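Long-range contacts in XC6422 protein (Xanthomonas campestris, PDB 2FUK), which is a small, lidless member of the serine alpha/beta-hydrolase family and probably catalyses a hydrolysis whose substrate is not established: residues D16-V24 against R78-S86; W158-V169 against P185-H195. One frame throughout, in Å; residues are numbered along the deposited sequence.

Contact 1: D16-V24 against R78-S86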
ATOM      1  N   ASP A  16      -5.316 -18.877  24.247  1.00 11.03           N
ATOM      2  CA  ASP A  16      -5.908 -18.916  25.579  1.00 11.94           C
ATOM      3  C   ASP A  16      -5.689 -17.565  26.262  1.00 11.87           C
ATOM      4  O   ASP A  16      -4.547 -17.146  26.485  1.00 13.60           O
ATOM      5  CB  ASP A  16      -5.260 -20.005  26.437  1.00 14.00           C
ATOM      6  CG  ASP A  16      -5.691 -21.409  26.047  1.00 16.41           C
ATOM      7  OD1 ASP A  16      -6.786 -21.574  25.463  1.00 17.62           O
ATOM      8  OD2 ASP A  16      -4.925 -22.352  26.353  1.00 18.39           O
ATOM      9  N   GLY A  17      -6.783 -16.886  26.589  1.00 10.63           N
ATOM     10  CA  GLY A  17      -6.693 -15.603  27.259  1.00 11.08           C
ATOM     11  C   GLY A  17      -7.003 -15.748  28.734  1.00 12.14           C
ATOM     12  O   GLY A  17      -7.386 -16.834  29.181  1.00 11.35           O
ATOM     13  N   PRO A  18      -6.839 -14.680  29.529  1.00 12.19           N
ATOM     14  CA  PRO A  18      -7.129 -14.778  30.962  1.00 11.44           C
ATOM     15  C   PRO A  18      -8.552 -15.210  31.311  1.00 11.51           C
ATOM     16  O   PRO A  18      -8.767 -15.834  32.351  1.00 12.68           O
ATOM     17  CB  PRO A  18      -6.786 -13.381  31.489  1.00 13.72           C
ATOM     18  CG  PRO A  18      -6.806 -12.501  30.266  1.00 14.88           C
ATOM     19  CD  PRO A  18      -6.233 -13.378  29.204  1.00 12.62           C
ATOM     20  N   VAL A  19      -9.524 -14.891  30.459  1.00 10.82           N
ATOM     21  CA  VAL A  19     -10.906 -15.283  30.749  1.00 10.70           C
ATOM     22  C   VAL A  19     -11.496 -16.192  29.672  1.00 11.14           C
ATOM     23  O   VAL A  19     -12.713 -16.333  29.560  1.00 13.71           O
ATOM     24  CB  VAL A  19     -11.837 -14.042  30.940  1.00 11.22           C
ATOM     25  CG1 VAL A  19     -11.362 -13.210  32.132  1.00 11.82           C
ATOM     26  CG2 VAL A  19     -11.875 -13.201  29.675  1.00 13.22           C
ATOM     27  N   GLY A  20     -10.626 -16.819  28.888  1.00  9.92           N
ATOM     28  CA  GLY A  20     -11.100 -17.704  27.841  1.00 10.91           C
ATOM     29  C   GLY A  20     -10.417 -17.435  26.513  1.00 11.51           C
ATOM     30  O   GLY A  20      -9.493 -16.625  26.441  1.00  9.88           O
ATOM     31  N   PRO A  21     -10.868 -18.095  25.437  1.00 11.43           N
ATOM     32  CA  PRO A  21     -10.329 -17.967  24.077  1.00 10.22           C
ATOM     33  C   PRO A  21     -10.292 -16.538  23.545  1.00 10.44           C
ATOM     34  O   PRO A  21     -11.158 -15.722  23.858  1.00 10.16           O
ATOM     35  CB  PRO A  21     -11.268 -18.848  23.250  1.00 12.49           C
ATOM     36  CG  PRO A  21     -11.758 -19.856  24.246  1.00 14.33           C
ATOM     37  CD  PRO A  21     -12.025 -19.008  25.448  1.00 12.02           C
ATOM     38  N   LEU A  22      -9.272 -16.250  22.739  1.00  8.89           N
ATOM     39  CA  LEU A  22      -9.110 -14.940  22.113  1.00  7.73           C
ATOM     40  C   LEU A  22      -8.881 -15.150  20.618  1.00  7.81           C
ATOM     41  O   LEU A  22      -8.044 -15.965  20.220  1.00  8.90           O
ATOM     42  CB  LEU A  22      -7.905 -14.190  22.707  1.00  7.23           C
ATOM     43  CG  LEU A  22      -7.974 -13.656  24.140  1.00  5.61           C
ATOM     44  CD1 LEU A  22      -6.602 -13.115  24.566  1.00  6.93           C
ATOM     45  CD2 LEU A  22      -9.028 -12.566  24.235  1.00  7.20           C
ATOM     46  N   ASP A  23      -9.639 -14.433  19.794  1.00  7.23           N
ATOM     47  CA  ASP A  23      -9.484 -14.521  18.345  1.00  7.87           C
ATOM     48  C   ASP A  23      -8.204 -13.791  17.986  1.00  7.00           C
ATOM     49  O   ASP A  23      -8.004 -12.642  18.394  1.00  7.40           O
ATOM     50  CB  ASP A  23     -10.640 -13.831  17.630  1.00  8.05           C
ATOM     51  CG  ASP A  23     -11.971 -14.472  17.918  1.00  9.48           C
ATOM     52  OD1 ASP A  23     -12.986 -13.771  17.766  1.00 11.42           O
ATOM     53  OD2 ASP A  23     -12.008 -15.673  18.275  1.00  9.93           O
ATOM     54  N   VAL A  24      -7.347 -14.453  17.218  1.00  7.40           N
ATOM     55  CA  VAL A  24      -6.077 -13.872  16.819  1.00  7.80           C
ATOM     56  C   VAL A  24      -5.849 -14.016  15.318  1.00  7.74           C
ATOM     57  O   VAL A  24      -6.305 -14.975  14.701  1.00  8.25           O
ATOM     58  CB  VAL A  24      -4.913 -14.560  17.584  1.00  7.03           C
ATOM     59  CG1 VAL A  24      -3.564 -14.072  17.076  1.00  9.85           C
ATOM     60  CG2 VAL A  24      -5.040 -14.267  19.069  1.00  6.55           C
ATOM     61  N   ARG A  78     -11.705  -9.361  24.805  1.00  7.95           N
ATOM     62  CA  ARG A  78     -12.787 -10.165  25.357  1.00  8.34           C
ATOM     63  C   ARG A  78     -14.160  -9.605  24.939  1.00  8.85           C
ATOM     64  O   ARG A  78     -14.344  -8.393  24.847  1.00  8.39           O
ATOM     65  CB  ARG A  78     -12.680 -10.192  26.884  1.00  7.82           C
ATOM     66  CG  ARG A  78     -12.763  -8.822  27.527  1.00  7.75           C
ATOM     67  CD  ARG A  78     -12.448  -8.891  29.012  1.00  7.71           C
ATOM     68  NE  ARG A  78     -11.132  -9.466  29.266  1.00  9.74           N
ATOM     69  CZ  ARG A  78     -10.687  -9.785  30.476  1.00  8.56           C
ATOM     70  NH1 ARG A  78     -11.462  -9.581  31.534  1.00 10.21           N
ATOM     71  NH2 ARG A  78      -9.475 -10.304  30.626  1.00  8.63           N
ATOM     72  N   SER A  79     -15.106 -10.511  24.692  1.00  9.21           N
ATOM     73  CA  SER A  79     -16.478 -10.187  24.296  1.00 10.78           C
ATOM     74  C   SER A  79     -16.686  -9.836  22.825  1.00 11.62           C
ATOM     75  O   SER A  79     -17.823  -9.764  22.368  1.00 13.23           O
ATOM     76  CB  SER A  79     -17.048  -9.052  25.163  1.00 10.87           C
ATOM     77  OG  SER A  79     -16.768  -7.777  24.612  1.00 12.63           O
ATOM     78  N   VAL A  80     -15.601  -9.630  22.083  1.00 10.21           N
ATOM     79  CA  VAL A  80     -15.707  -9.292  20.666  1.00 11.98           C
ATOM     80  C   VAL A  80     -15.506 -10.532  19.792  1.00 11.64           C
ATOM     81  O   VAL A  80     -14.642 -11.367  20.069  1.00 11.20           O
ATOM     82  CB  VAL A  80     -14.680  -8.203  20.288  1.00 12.89           C
ATOM     83  CG1 VAL A  80     -14.698  -7.953  18.786  1.00 14.33           C
ATOM     84  CG2 VAL A  80     -15.007  -6.919  21.033  1.00 13.84           C
ATOM     85  N   GLY A  81     -16.316 -10.652  18.740  1.00 11.26           N
ATOM     86  CA  GLY A  81     -16.221 -11.803  17.858  1.00 12.46           C
ATOM     87  C   GLY A  81     -16.457 -13.044  18.690  1.00 13.47           C
ATOM     88  O   GLY A  81     -17.475 -13.136  19.384  1.00 14.05           O
ATOM     89  N   THR A  82     -15.541 -14.004  18.624  1.00 12.17           N
ATOM     90  CA  THR A  82     -15.684 -15.202  19.440  1.00 13.24           C
ATOM     91  C   THR A  82     -14.687 -15.237  20.600  1.00 11.12           C
ATOM     92  O   THR A  82     -14.369 -16.300  21.140  1.00 12.77           O
ATOM     93  CB  THR A  82     -15.600 -16.507  18.594  1.00 13.93           C
ATOM     94  OG1 THR A  82     -14.466 -16.475  17.718  1.00 15.17           O
ATOM     95  CG2 THR A  82     -16.880 -16.665  17.765  1.00 14.73           C
ATOM     96  N   SER A  83     -14.183 -14.065  20.981  1.00 10.04           N
ATOM     97  CA  SER A  83     -13.284 -13.983  22.124  1.00  9.29           C
ATOM     98  C   SER A  83     -14.258 -14.016  23.292  1.00  8.71           C
ATOM     99  O   SER A  83     -15.204 -13.228  23.337  1.00 10.07           O
ATOM    100  CB  SER A  83     -12.506 -12.662  22.135  1.00  9.63           C
ATOM    101  OG  SER A  83     -11.393 -12.718  21.255  1.00  9.26           O
ATOM    102  N   ALA A  84     -14.038 -14.937  24.220  1.00  9.13           N
ATOM    103  CA  ALA A  84     -14.922 -15.078  25.368  1.00 10.19           C
ATOM    104  C   ALA A  84     -14.856 -13.900  26.339  1.00 11.50           C
ATOM    105  O   ALA A  84     -13.949 -13.061  26.268  1.00 10.31           O
ATOM    106  CB  ALA A  84     -14.597 -16.365  26.100  1.00 10.69           C
ATOM    107  N   GLY A  85     -15.835 -13.843  27.241  1.00 10.29           N
ATOM    108  CA  GLY A  85     -15.864 -12.800  28.250  1.00 11.47           C
ATOM    109  C   GLY A  85     -16.734 -11.592  27.978  1.00 11.04           C
ATOM    110  O   GLY A  85     -17.474 -11.537  26.998  1.00 10.87           O
ATOM    111  N   SER A  86     -16.640 -10.616  28.875  1.00 11.92           N
ATOM    112  CA  SER A  86     -17.402  -9.382  28.746  1.00 12.53           C
ATOM    113  C   SER A  86     -16.508  -8.146  28.872  1.00 11.51           C
ATOM    114  O   SER A  86     -15.478  -8.165  29.551  1.00 11.30           O
ATOM    115  CB  SER A  86     -18.519  -9.337  29.796  1.00 15.44           C
ATOM    116  OG  SER A  86     -18.012  -9.624  31.083  1.00 18.38           O
TER
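R78 lays its guanidinium against the turn that carries P18 and V19. V19 CG2 sits over the centre of one guanidinium face, 3.7 Å from R78 CZ, with CG1 of the same valine displaced toward NH1. P18 comes to the edge instead, its CG 3.5 Å from R78 NH2. A bend at chi3 (57°) swings the arginine end to this spot, where it runs at about a right angle to both side chains. Its charge is answered elsewhere: NE makes a salt bridge to D96 on helix 92-107.

Further along, a type II' turn from V80 to S83 carries T82 to the carboxylate of D23. T82 N donates to the syn lone pair of D23 OD1 at 2.7 Å, while T82 OG1 donates to D23 OD2 at 2.6 Å. With OG1 between the backbone N and the carbonyl carbon (chi1 48°), the threonine hydroxyl stands near its own N-H, and one residue grips both oxygens. N76 ND2 adds a further bond to OD1.

All this binds a beta-hairpin to a loop. Strands 11-17 and 20-27, joined by a type I turn from G17 to G20, form one margin of the alpha/beta-hydrolase sheet, and residues 78-86 belong to the connection from strand 71-75 to helix 92-107.

At S83 the hydroxyl works twice, accepting D23 N at 2.9 Å in a nearly straight bond (167°) and bonding to the carbonyl of N76. L22 CD2 packs beside it, 3.8 Å from S83 OG. Next, A84 N reaches P21 O at 3.0 Å, an oxygen that the CA-H of S83 also approaches, and A84 CB touches the proline ring, 3.7 Å from P21 CD. G85 closes the contact, its CA lying against V19 CG2.

Contact 2: W158-V169 against P185-H195; sequences WLVIQGDADEIV and PTLVRMPDTSH
W158 presents one face of its indole to P185, whose CG stands 3.8 Å from the centroid of the six-membered ring in a CH-pi contact; V160 CG2 covers part of the same face. From here strands 158-163 and 186-190 run parallel, two adjacent strands of a beta-alpha-beta unit connected through helix 171-178. V160 N to T186 O (2.8 Å) and V188 N to V160 O typify their backbone pairing. I161 CG2 meets M190 SD on the side packed by helix 201-212. On the other side D164 OD1 forms a salt bridge with R189, accepting from NE at 2.8 Å and NH2 at 3.2 Å and lying in the guanidinium plane although the two flat groups are turned 67° apart; D164 OD2 bonds to Y175. A165 N then binds T193 O. D166 OD2 lies in the ring plane of H195, accepting ND1 at 2.9 Å in a nearly straight bond (172°). I168 CB covers one imidazole face, and I168 N (an Asx turn) and V169 N both donate to D166 OD1, which holds the carboxylate in place. With S119 beside H195, this chemistry is consistent with a Ser-His-Asp catalytic triad.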
ATOM      1  N   TRP A 158       7.755   6.725  20.698  1.00  7.43           N
ATOM      2  CA  TRP A 158       6.300   6.743  20.740  1.00  7.56           C
ATOM      3  C   TRP A 158       5.749   7.716  19.701  1.00  8.05           C
ATOM      4  O   TRP A 158       6.173   8.873  19.625  1.00  8.49           O
ATOM      5  CB  TRP A 158       5.864   7.136  22.157  1.00  7.18           C
ATOM      6  CG  TRP A 158       4.387   7.273  22.394  1.00  8.10           C
ATOM      7  CD1 TRP A 158       3.373   6.679  21.696  1.00  7.51           C
ATOM      8  CD2 TRP A 158       3.765   8.040  23.433  1.00  9.12           C
ATOM      9  NE1 TRP A 158       2.154   7.034  22.236  1.00  8.82           N
ATOM     10  CE2 TRP A 158       2.369   7.867  23.304  1.00  9.37           C
ATOM     11  CE3 TRP A 158       4.255   8.854  24.465  1.00  9.51           C
ATOM     12  CZ2 TRP A 158       1.454   8.484  24.165  1.00 10.01           C
ATOM     13  CZ3 TRP A 158       3.346   9.468  25.322  1.00 10.13           C
ATOM     14  CH2 TRP A 158       1.961   9.280  25.166  1.00 10.91           C
ATOM     15  N   LEU A 159       4.810   7.229  18.896  1.00  7.12           N
ATOM     16  CA  LEU A 159       4.196   8.025  17.842  1.00  6.76           C
ATOM     17  C   LEU A 159       2.695   8.177  18.056  1.00  5.56           C
ATOM     18  O   LEU A 159       2.001   7.194  18.318  1.00  8.23           O
ATOM     19  CB  LEU A 159       4.442   7.367  16.482  1.00  6.87           C
ATOM     20  CG  LEU A 159       3.706   7.928  15.262  1.00  7.82           C
ATOM     21  CD1 LEU A 159       4.195   9.331  14.946  1.00 10.11           C
ATOM     22  CD2 LEU A 159       3.941   7.008  14.072  1.00  9.28           C
ATOM     23  N   VAL A 160       2.209   9.410  17.946  1.00  6.37           N
ATOM     24  CA  VAL A 160       0.788   9.702  18.095  1.00  6.21           C
ATOM     25  C   VAL A 160       0.269  10.320  16.799  1.00  7.53           C
ATOM     26  O   VAL A 160       0.877  11.246  16.255  1.00  6.69           O
ATOM     27  CB  VAL A 160       0.522  10.697  19.252  1.00  6.84           C
ATOM     28  CG1 VAL A 160      -0.950  11.115  19.246  1.00  9.18           C
ATOM     29  CG2 VAL A 160       0.872  10.057  20.583  1.00  6.33           C
ATOM     30  N   ILE A 161      -0.841   9.790  16.298  1.00  6.66           N
ATOM     31  CA  ILE A 161      -1.468  10.299  15.086  1.00  7.54           C
ATOM     32  C   ILE A 161      -2.894  10.695  15.445  1.00  7.65           C
ATOM     33  O   ILE A 161      -3.655   9.893  15.990  1.00  7.87           O
ATOM     34  CB  ILE A 161      -1.480   9.234  13.975  1.00  7.39           C
ATOM     35  CG1 ILE A 161      -0.035   8.878  13.616  1.00  9.94           C
ATOM     36  CG2 ILE A 161      -2.240   9.749  12.757  1.00  8.24           C
ATOM     37  CD1 ILE A 161       0.102   7.705  12.691  1.00 11.23           C
ATOM     38  N   GLN A 162      -3.251  11.938  15.144  1.00  6.85           N
ATOM     39  CA  GLN A 162      -4.575  12.433  15.480  1.00  8.06           C
ATOM     40  C   GLN A 162      -5.282  13.175  14.356  1.00  9.10           C
ATOM     41  O   GLN A 162      -4.709  14.069  13.741  1.00 10.17           O
ATOM     42  CB  GLN A 162      -4.466  13.361  16.695  1.00  8.17           C
ATOM     43  CG  GLN A 162      -5.775  14.039  17.088  1.00  8.50           C
ATOM     44  CD  GLN A 162      -6.793  13.044  17.599  1.00  8.65           C
ATOM     45  OE1 GLN A 162      -7.970  13.081  17.225  1.00 10.67           O
ATOM     46  NE2 GLN A 162      -6.351  12.154  18.466  1.00  5.50           N
ATOM     47  N   GLY A 163      -6.534  12.807  14.096  1.00  9.71           N
ATOM     48  CA  GLY A 163      -7.293  13.507  13.075  1.00  9.55           C
ATOM     49  C   GLY A 163      -7.747  14.818  13.688  1.00 10.81           C
ATOM     50  O   GLY A 163      -8.299  14.829  14.784  1.00 10.36           O
ATOM     51  N   ASP A 164      -7.516  15.930  12.999  1.00 10.86           N
ATOM     52  CA  ASP A 164      -7.902  17.224  13.541  1.00 12.48           C
ATOM     53  C   ASP A 164      -9.367  17.610  13.406  1.00 12.66           C
ATOM     54  O   ASP A 164      -9.759  18.706  13.808  1.00 14.80           O
ATOM     55  CB  ASP A 164      -7.014  18.317  12.953  1.00 12.72           C
ATOM     56  CG  ASP A 164      -5.989  18.814  13.947  1.00 15.69           C
ATOM     57  OD1 ASP A 164      -4.868  19.144  13.525  1.00 16.66           O
ATOM     58  OD2 ASP A 164      -6.311  18.888  15.156  1.00 17.14           O
ATOM     59  N   ALA A 165     -10.174  16.711  12.853  1.00 11.78           N
ATOM     60  CA  ALA A 165     -11.611  16.938  12.711  1.00 11.01           C
ATOM     61  C   ALA A 165     -12.339  15.759  13.361  1.00 10.34           C
ATOM     62  O   ALA A 165     -13.449  15.399  12.967  1.00 10.26           O
ATOM     63  CB  ALA A 165     -11.990  17.059  11.240  1.00 12.48           C
ATOM     64  N   ASP A 166     -11.691  15.170  14.365  1.00  9.59           N
ATOM     65  CA  ASP A 166     -12.224  14.033  15.114  1.00 10.19           C
ATOM     66  C   ASP A 166     -13.438  14.506  15.933  1.00 10.23           C
ATOM     67  O   ASP A 166     -13.322  15.433  16.734  1.00 10.46           O
ATOM     68  CB  ASP A 166     -11.135  13.499  16.051  1.00 11.01           C
ATOM     69  CG  ASP A 166     -11.443  12.112  16.591  1.00 12.07           C
ATOM     70  OD1 ASP A 166     -12.582  11.730  16.932  1.00 11.43           O
ATOM     71  OD2 ASP A 166     -10.431  11.377  16.654  1.00  9.59           O
ATOM     72  N   GLU A 167     -14.589  13.864  15.730  1.00 10.34           N
ATOM     73  CA  GLU A 167     -15.836  14.220  16.416  1.00 12.01           C
ATOM     74  C   GLU A 167     -16.037  13.447  17.714  1.00 11.72           C
ATOM     75  O   GLU A 167     -16.841  13.841  18.560  1.00 13.03           O
ATOM     76  CB  GLU A 167     -17.033  13.937  15.493  1.00 14.29           C
ATOM     77  CG  GLU A 167     -18.414  14.186  16.100  1.00 18.76           C
ATOM     78  CD  GLU A 167     -18.737  15.654  16.224  1.00 20.73           C
ATOM     79  OE1 GLU A 167     -18.077  16.459  15.529  1.00 22.14           O
ATOM     80  OE2 GLU A 167     -19.658  16.002  17.003  1.00 20.39           O
ATOM     81  N   ILE A 168     -15.312  12.342  17.853  1.00 11.22           N
ATOM     82  CA  ILE A 168     -15.412  11.486  19.028  1.00 12.32           C
ATOM     83  C   ILE A 168     -14.379  11.894  20.075  1.00 13.49           C
ATOM     84  O   ILE A 168     -14.720  12.139  21.234  1.00 16.27           O
ATOM     85  CB  ILE A 168     -15.206  10.001  18.625  1.00 11.83           C
ATOM     86  CG1 ILE A 168     -16.258   9.589  17.588  1.00 13.70           C
ATOM     87  CG2 ILE A 168     -15.248   9.110  19.848  1.00 11.77           C
ATOM     88  CD1 ILE A 168     -17.701   9.792  18.023  1.00 13.67           C
ATOM     89  N   VAL A 169     -13.115  11.957  19.664  1.00 13.30           N
ATOM     90  CA  VAL A 169     -12.033  12.356  20.555  1.00 13.08           C
ATOM     91  C   VAL A 169     -11.721  13.816  20.267  1.00 12.19           C
ATOM     92  O   VAL A 169     -11.479  14.183  19.123  1.00 10.69           O
ATOM     93  CB  VAL A 169     -10.754  11.534  20.315  1.00 13.45           C
ATOM     94  CG1 VAL A 169      -9.622  12.080  21.169  1.00 12.96           C
ATOM     95  CG2 VAL A 169     -11.007  10.072  20.638  1.00 13.61           C
ATOM     96  N   PRO A 185       5.869  12.686  22.621  1.00  8.39           N
ATOM     97  CA  PRO A 185       5.945  11.772  21.483  1.00  8.34           C
ATOM     98  C   PRO A 185       5.824  12.498  20.154  1.00  7.80           C
ATOM     99  O   PRO A 185       5.328  13.627  20.086  1.00  8.22           O
ATOM    100  CB  PRO A 185       4.765  10.836  21.716  1.00  8.86           C
ATOM    101  CG  PRO A 185       3.750  11.748  22.350  1.00  9.95           C
ATOM    102  CD  PRO A 185       4.602  12.503  23.358  1.00  8.66           C
ATOM    103  N   THR A 186       6.295  11.845  19.100  1.00  7.80           N
ATOM    104  CA  THR A 186       6.197  12.393  17.759  1.00  8.17           C
ATOM    105  C   THR A 186       4.692  12.516  17.539  1.00  8.44           C
ATOM    106  O   THR A 186       3.937  11.608  17.880  1.00  8.75           O
ATOM    107  CB  THR A 186       6.815  11.419  16.724  1.00 10.82           C
ATOM    108  OG1 THR A 186       8.195  11.194  17.042  1.00 14.22           O
ATOM    109  CG2 THR A 186       6.709  11.982  15.327  1.00 11.93           C
ATOM    110  N   LEU A 187       4.253  13.647  17.000  1.00  8.14           N
ATOM    111  CA  LEU A 187       2.836  13.873  16.773  1.00  8.40           C
ATOM    112  C   LEU A 187       2.535  14.263  15.331  1.00  9.30           C
ATOM    113  O   LEU A 187       3.183  15.136  14.766  1.00  9.90           O
ATOM    114  CB  LEU A 187       2.328  14.984  17.704  1.00  9.28           C
ATOM    115  CG  LEU A 187       0.896  15.472  17.448  1.00 10.16           C
ATOM    116  CD1 LEU A 187      -0.084  14.332  17.680  1.00  9.31           C
ATOM    117  CD2 LEU A 187       0.581  16.647  18.362  1.00 11.27           C
ATOM    118  N   VAL A 188       1.559  13.597  14.730  1.00  9.38           N
ATOM    119  CA  VAL A 188       1.156  13.932  13.376  1.00 10.33           C
ATOM    120  C   VAL A 188      -0.309  14.329  13.444  1.00 10.92           C
ATOM    121  O   VAL A 188      -1.165  13.525  13.810  1.00  9.71           O
ATOM    122  CB  VAL A 188       1.309  12.744  12.401  1.00  9.98           C
ATOM    123  CG1 VAL A 188       0.669  13.089  11.054  1.00 11.40           C
ATOM    124  CG2 VAL A 188       2.771  12.423  12.204  1.00 11.01           C
ATOM    125  N   ARG A 189      -0.577  15.595  13.149  1.00 10.83           N
ATOM    126  CA  ARG A 189      -1.934  16.111  13.144  1.00 11.15           C
ATOM    127  C   ARG A 189      -2.391  16.081  11.691  1.00 12.20           C
ATOM    128  O   ARG A 189      -1.766  16.694  10.821  1.00 12.85           O
ATOM    129  CB  ARG A 189      -1.962  17.538  13.696  1.00 12.47           C
ATOM    130  CG  ARG A 189      -1.662  17.602  15.182  1.00 13.39           C
ATOM    131  CD  ARG A 189      -1.625  19.032  15.703  1.00 15.12           C
ATOM    132  NE  ARG A 189      -2.842  19.767  15.381  1.00 16.64           N
ATOM    133  CZ  ARG A 189      -3.163  20.942  15.911  1.00 17.31           C
ATOM    134  NH1 ARG A 189      -2.351  21.518  16.795  1.00 19.89           N
ATOM    135  NH2 ARG A 189      -4.289  21.545  15.556  1.00 14.42           N
ATOM    136  N   MET A 190      -3.464  15.346  11.430  1.00 10.33           N
ATOM    137  CA  MET A 190      -3.985  15.220  10.082  1.00 10.24           C
ATOM    138  C   MET A 190      -5.173  16.158   9.906  1.00 11.13           C
ATOM    139  O   MET A 190      -6.211  15.999  10.542  1.00  9.83           O
ATOM    140  CB  MET A 190      -4.369  13.756   9.814  1.00 10.22           C
ATOM    141  CG  MET A 190      -3.166  12.801   9.871  1.00 10.64           C
ATOM    142  SD  MET A 190      -3.580  11.075   9.511  1.00  6.54           S
ATOM    143  CE  MET A 190      -4.476  11.359   7.959  1.00  6.87           C
ATOM    144  N   PRO A 191      -5.019  17.174   9.051  1.00 11.39           N
ATOM    145  CA  PRO A 191      -6.110  18.120   8.832  1.00 11.56           C
ATOM    146  C   PRO A 191      -7.365  17.509   8.218  1.00 12.37           C
ATOM    147  O   PRO A 191      -7.287  16.569   7.433  1.00 11.81           O
ATOM    148  CB  PRO A 191      -5.469  19.175   7.934  1.00 14.06           C
ATOM    149  CG  PRO A 191      -4.490  18.398   7.150  1.00 15.14           C
ATOM    150  CD  PRO A 191      -3.863  17.494   8.198  1.00 12.40           C
ATOM    151  N   ASP A 192      -8.511  18.066   8.601  1.00 13.16           N
ATOM    152  CA  ASP A 192      -9.827  17.660   8.116  1.00 14.22           C
ATOM    153  C   ASP A 192     -10.040  16.156   8.114  1.00 13.36           C
ATOM    154  O   ASP A 192     -10.722  15.610   7.239  1.00 15.97           O
ATOM    155  CB  ASP A 192     -10.052  18.216   6.708  1.00 17.44           C
ATOM    156  CG  ASP A 192      -9.793  19.713   6.624  1.00 20.57           C
ATOM    157  OD1 ASP A 192     -10.222  20.456   7.536  1.00 23.98           O
ATOM    158  OD2 ASP A 192      -9.168  20.151   5.640  1.00 24.11           O
ATOM    159  N   THR A 193      -9.479  15.491   9.114  1.00 11.49           N
ATOM    160  CA  THR A 193      -9.584  14.046   9.222  1.00  9.67           C
ATOM    161  C   THR A 193     -10.488  13.625  10.374  1.00  9.13           C
ATOM    162  O   THR A 193     -10.319  14.077  11.511  1.00 10.19           O
ATOM    163  CB  THR A 193      -8.191  13.433   9.400  1.00  9.32           C
ATOM    164  OG1 THR A 193      -7.403  13.730   8.240  1.00  9.99           O
ATOM    165  CG2 THR A 193      -8.277  11.924   9.589  1.00  9.25           C
ATOM    166  N   SER A 194     -11.454  12.761  10.061  1.00  9.75           N
ATOM    167  CA  SER A 194     -12.405  12.273  11.051  1.00  8.83           C
ATOM    168  C   SER A 194     -11.838  11.169  11.945  1.00  9.62           C
ATOM    169  O   SER A 194     -10.726  10.676  11.731  1.00  9.70           O
ATOM    170  CB  SER A 194     -13.676  11.773  10.359  1.00 10.45           C
ATOM    171  OG  SER A 194     -13.417  10.649   9.532  1.00 15.14           O
ATOM    172  N   HIS A 195     -12.628  10.773  12.934  1.00  9.20           N
ATOM    173  CA  HIS A 195     -12.211   9.756  13.889  1.00  7.22           C
ATOM    174  C   HIS A 195     -11.784   8.438  13.250  1.00  7.74           C
ATOM    175  O   HIS A 195     -10.830   7.807  13.707  1.00  7.78           O
ATOM    176  CB  HIS A 195     -13.330   9.486  14.897  1.00  7.65           C
ATOM    177  CG  HIS A 195     -12.930   8.551  15.995  1.00  8.37           C
ATOM    178  ND1 HIS A 195     -11.923   8.846  16.888  1.00  6.92           N
ATOM    179  CD2 HIS A 195     -13.381   7.318  16.329  1.00  9.50           C
ATOM    180  CE1 HIS A 195     -11.770   7.835  17.725  1.00  9.13           C
ATOM    181  NE2 HIS A 195     -12.642   6.895  17.407  1.00  9.01           N
TER
HETATM  182  O   HOH W   1     -15.323  12.073  13.508  1.00  8.37           O

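Both contacts reach the same mixed sheet but on opposite sides of the chain's centre, their own centres about 29 Å apart and their nearest atoms about 14 Å apart. Both are partly buried, contact 2 the more enclosed. Contact 1, at the hairpin margin, has a loop for one partner; side-chain oxygens therefore do much of the bonding there, and the sole direct main-chain to main-chain bond is A84 to P21. Contact 2, at the other margin, joins two strands, so regular backbone bonding dominates until they give way to loops. Each includes an aspartate carboxylate that accepts backbone N-H: D23 takes one, with the threonine hydroxyl, whereas D166 takes two and faces the imidazole of the probable triad.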